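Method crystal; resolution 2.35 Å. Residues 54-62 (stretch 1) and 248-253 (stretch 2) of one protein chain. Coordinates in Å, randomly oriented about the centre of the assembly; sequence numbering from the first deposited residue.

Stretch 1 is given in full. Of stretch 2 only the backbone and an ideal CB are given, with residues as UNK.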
# COMPACT_ATOMS: atom_id res chain seq x y z
N LEU B 54 -6.72 10.98 3.26
CA LEU B 54 -5.93 11.79 2.34
C LEU B 54 -6.26 13.24 2.51
O LEU B 54 -7.42 13.62 2.65
CB LEU B 54 -6.17 11.34 0.90
CG LEU B 54 -5.43 12.01 -0.26
CD1 LEU B 54 -3.92 11.98 -0.03
CD2 LEU B 54 -5.74 11.30 -1.53
N ASP B 55 -5.22 14.05 2.48
CA ASP B 55 -5.35 15.49 2.47
C ASP B 55 -5.80 15.94 1.07
O ASP B 55 -4.98 16.22 0.19
CB ASP B 55 -4.01 16.12 2.88
CG ASP B 55 -4.09 17.60 3.07
OD1 ASP B 55 -5.15 18.08 3.54
OD2 ASP B 55 -3.09 18.29 2.78
N LEU B 56 -7.11 16.00 0.91
CA LEU B 56 -7.79 16.14 -0.39
C LEU B 56 -7.46 17.41 -1.15
O LEU B 56 -7.62 17.47 -2.38
CB LEU B 56 -9.31 16.04 -0.19
CG LEU B 56 -9.76 14.73 0.44
CD1 LEU B 56 -11.24 14.76 0.81
CD2 LEU B 56 -9.49 13.60 -0.53
N ASP B 57 -7.05 18.45 -0.44
CA ASP B 57 -6.80 19.70 -1.13
C ASP B 57 -5.31 20.10 -1.10
O ASP B 57 -4.97 21.28 -1.32
CB ASP B 57 -7.68 20.79 -0.50
CG ASP B 57 -7.95 21.95 -1.45
OD1 ASP B 57 -8.12 21.68 -2.67
OD2 ASP B 57 -7.98 23.11 -0.99
N HIS B 58 -4.43 19.14 -0.87
CA HIS B 58 -2.99 19.38 -0.96
C HIS B 58 -2.66 19.84 -2.38
O HIS B 58 -3.12 19.22 -3.35
CB HIS B 58 -2.18 18.12 -0.59
CG HIS B 58 -0.71 18.38 -0.39
ND1 HIS B 58 0.15 18.65 -1.43
CD2 HIS B 58 0.03 18.42 0.74
CE1 HIS B 58 1.37 18.84 -0.95
NE2 HIS B 58 1.32 18.71 0.37
N PRO B 59 -1.91 20.95 -2.51
CA PRO B 59 -1.62 21.56 -3.82
C PRO B 59 -1.08 20.55 -4.83
O PRO B 59 -1.42 20.61 -6.02
CB PRO B 59 -0.53 22.60 -3.50
CG PRO B 59 -0.68 22.88 -2.05
CD PRO B 59 -1.19 21.62 -1.41
N ASP B 60 -0.28 19.61 -4.35
CA ASP B 60 0.32 18.64 -5.25
C ASP B 60 -0.61 17.48 -5.58
O ASP B 60 -0.48 16.87 -6.64
CB ASP B 60 1.61 18.12 -4.64
CG ASP B 60 2.64 19.21 -4.48
OD1 ASP B 60 2.70 20.12 -5.34
OD2 ASP B 60 3.39 19.16 -3.48
N LEU B 61 -1.58 17.20 -4.72
CA LEU B 61 -2.38 15.98 -4.88
C LEU B 61 -3.81 16.25 -5.40
O LEU B 61 -4.40 15.37 -6.02
CB LEU B 61 -2.47 15.22 -3.55
CG LEU B 61 -1.11 14.97 -2.90
CD1 LEU B 61 -1.22 14.26 -1.53
CD2 LEU B 61 -0.16 14.23 -3.85
N LYS B 62 -4.35 17.44 -5.18
CA LYS B 62 -5.76 17.70 -5.51
C LYS B 62 -6.11 17.46 -6.99
O LYS B 62 -7.20 16.97 -7.27
CB LYS B 62 -6.19 19.11 -5.07
CG LYS B 62 -5.46 20.25 -5.74
CD LYS B 62 -5.93 21.58 -5.15
CE LYS B 62 -5.23 22.79 -5.79
NZ LYS B 62 -5.89 23.20 -7.07
N UNK B 248 8.42 13.90 1.59
CA UNK B 248 7.03 13.45 1.45
C UNK B 248 6.08 14.64 1.39
O UNK B 248 6.33 15.71 1.99
CB UNK B 248 6.64 12.53 2.61
N UNK B 249 4.96 14.45 0.72
CA UNK B 249 3.87 15.40 0.86
C UNK B 249 3.22 15.10 2.20
O UNK B 249 2.97 13.95 2.56
CB UNK B 249 2.87 15.31 -0.30
N UNK B 250 2.96 16.17 2.94
CA UNK B 250 2.44 16.07 4.29
C UNK B 250 1.23 17.02 4.35
O UNK B 250 1.23 18.03 3.63
CB UNK B 250 3.50 16.42 5.34
N UNK B 251 0.18 16.65 5.12
CA UNK B 251 -1.05 17.47 5.13
C UNK B 251 -0.72 18.95 5.37
O UNK B 251 -0.08 19.31 6.34
CB UNK B 251 -2.02 16.97 6.21
N UNK B 252 -1.14 19.79 4.44
CA UNK B 252 -0.66 21.16 4.41
C UNK B 252 -1.07 21.93 5.67
O UNK B 252 -0.37 22.84 6.12
CB UNK B 252 -1.19 21.87 3.16
N UNK B 253 -2.20 21.57 6.27
CA UNK B 253 -2.65 22.28 7.45
C UNK B 253 -2.15 21.66 8.73
O UNK B 253 -2.64 21.98 9.80
CB UNK B 253 -4.18 22.34 7.47

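Position 248 gives a designer little to work with. Its backbone is extended, with phi and psi of -130° and 152°, and no atom of the first stretch lies within 5.5 Å of its ideal CB, so this contact leaves the choice open. The deposited residue is T248, which makes no contact with the first stretch.

Position 249 is different. The strand continues, and CA-to-CB now points toward the first stretch. The ideal CB sits 3.8 Å from H58 NE2 and 4.4 Å from L61 CD1, with D60 OD2 5.0 Å away. The site therefore offers an imidazole face, a leucine methyl and a carboxylate oxygen within a short radius. A compact, beta-branched side chain would suit both the extended backbone and the narrow space: valine, threonine, perhaps isoleucine, with alanine possible but leaving the ring less covered. The residue is T249. Its CB lies over one face of the H58 ring, 4.1 Å from the centroid and 26° off the normal, in a CH-pi contact. CG2 packs 3.7 Å from H58 CE1 and 3.8 Å from D60 OD2, while OG1 comes 3.9 Å from L61 CD1. The platform itself is braced, since D60 N donates to H58 ND1 at 3.1 Å, which helps fix the ring that T249 covers.

At position 250 the CA-to-CB bond points away, and nothing of the first stretch is near the ideal CB. Many side chains would serve, because the backbone makes the approach: the carbonyl O of this residue lies at the edge of the imidazole, 3.2 Å from H58 CD2. The residue is Y250, whose side chain stays at least 5.9 Å from the first stretch.

Position 251 has phi of -50° and psi of 123°, values that proline accepts readily. CB leaves sideways, 3.8 Å from D55 CG, so a small or ring-closed side chain fits beside the carboxylate; alanine would also be plausible. The residue is P251, and D55 OD2 comes within 3.2 Å of its CA.

Position 252 has the clearest electrostatic signal. Its backbone N donates to D55 OD2 at 3.0 Å and 159°, a bond available to any residue but proline. CA-to-CB points toward the first stretch, and the ideal CB is 4.1 Å from D55 OD2 and 4.4 Å from H58 CD2. With the carboxylates of D55 and D57 nearby, a long basic side chain is favored, lysine or arginine; a shorter polar one such as glutamine could also fit. The residue is K252, which has the largest covered area of the six. Its chi1 of 101° lies between wells, and a long salt bridge joins NZ to D57 OD2 at 3.7 Å, although NZ is modeled too close to a neighbor for its exact place to be trusted.

Position 253 is open: an ideal CB would have room, so the contact does not demand glycine. The residue is G253, whose N donates to a water at 2.6 Å; that water in turn donates to D55 OD1 at 3.1 Å.

Stretch 2 (248-253) TTYPKG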
# COMPACT_ATOMS: atom_id res chain seq x y z
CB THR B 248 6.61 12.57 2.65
OG1 THR B 248 6.72 13.33 3.87
CG2 THR B 248 7.48 11.35 2.76
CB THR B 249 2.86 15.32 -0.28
OG1 THR B 249 2.54 13.95 -0.52
CG2 THR B 249 3.44 15.89 -1.56
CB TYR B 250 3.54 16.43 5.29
CG TYR B 250 3.31 15.91 6.70
CD1 TYR B 250 3.30 14.53 6.97
CD2 TYR B 250 3.17 16.79 7.77
CE1 TYR B 250 3.11 14.05 8.25
CE2 TYR B 250 2.99 16.33 9.06
CZ TYR B 250 2.96 14.96 9.29
OH TYR B 250 2.78 14.51 10.56
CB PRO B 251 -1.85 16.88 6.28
CG PRO B 251 -1.40 15.45 6.37
CD PRO B 251 0.08 15.50 6.04
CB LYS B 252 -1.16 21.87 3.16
CG LYS B 252 -2.34 22.76 3.42
CD LYS B 252 -3.09 23.15 2.16
CE LYS B 252 -4.00 22.04 1.69
NZ LYS B 252 -4.61 22.45 0.40
O HOH W 1 -4.20 19.96 5.80
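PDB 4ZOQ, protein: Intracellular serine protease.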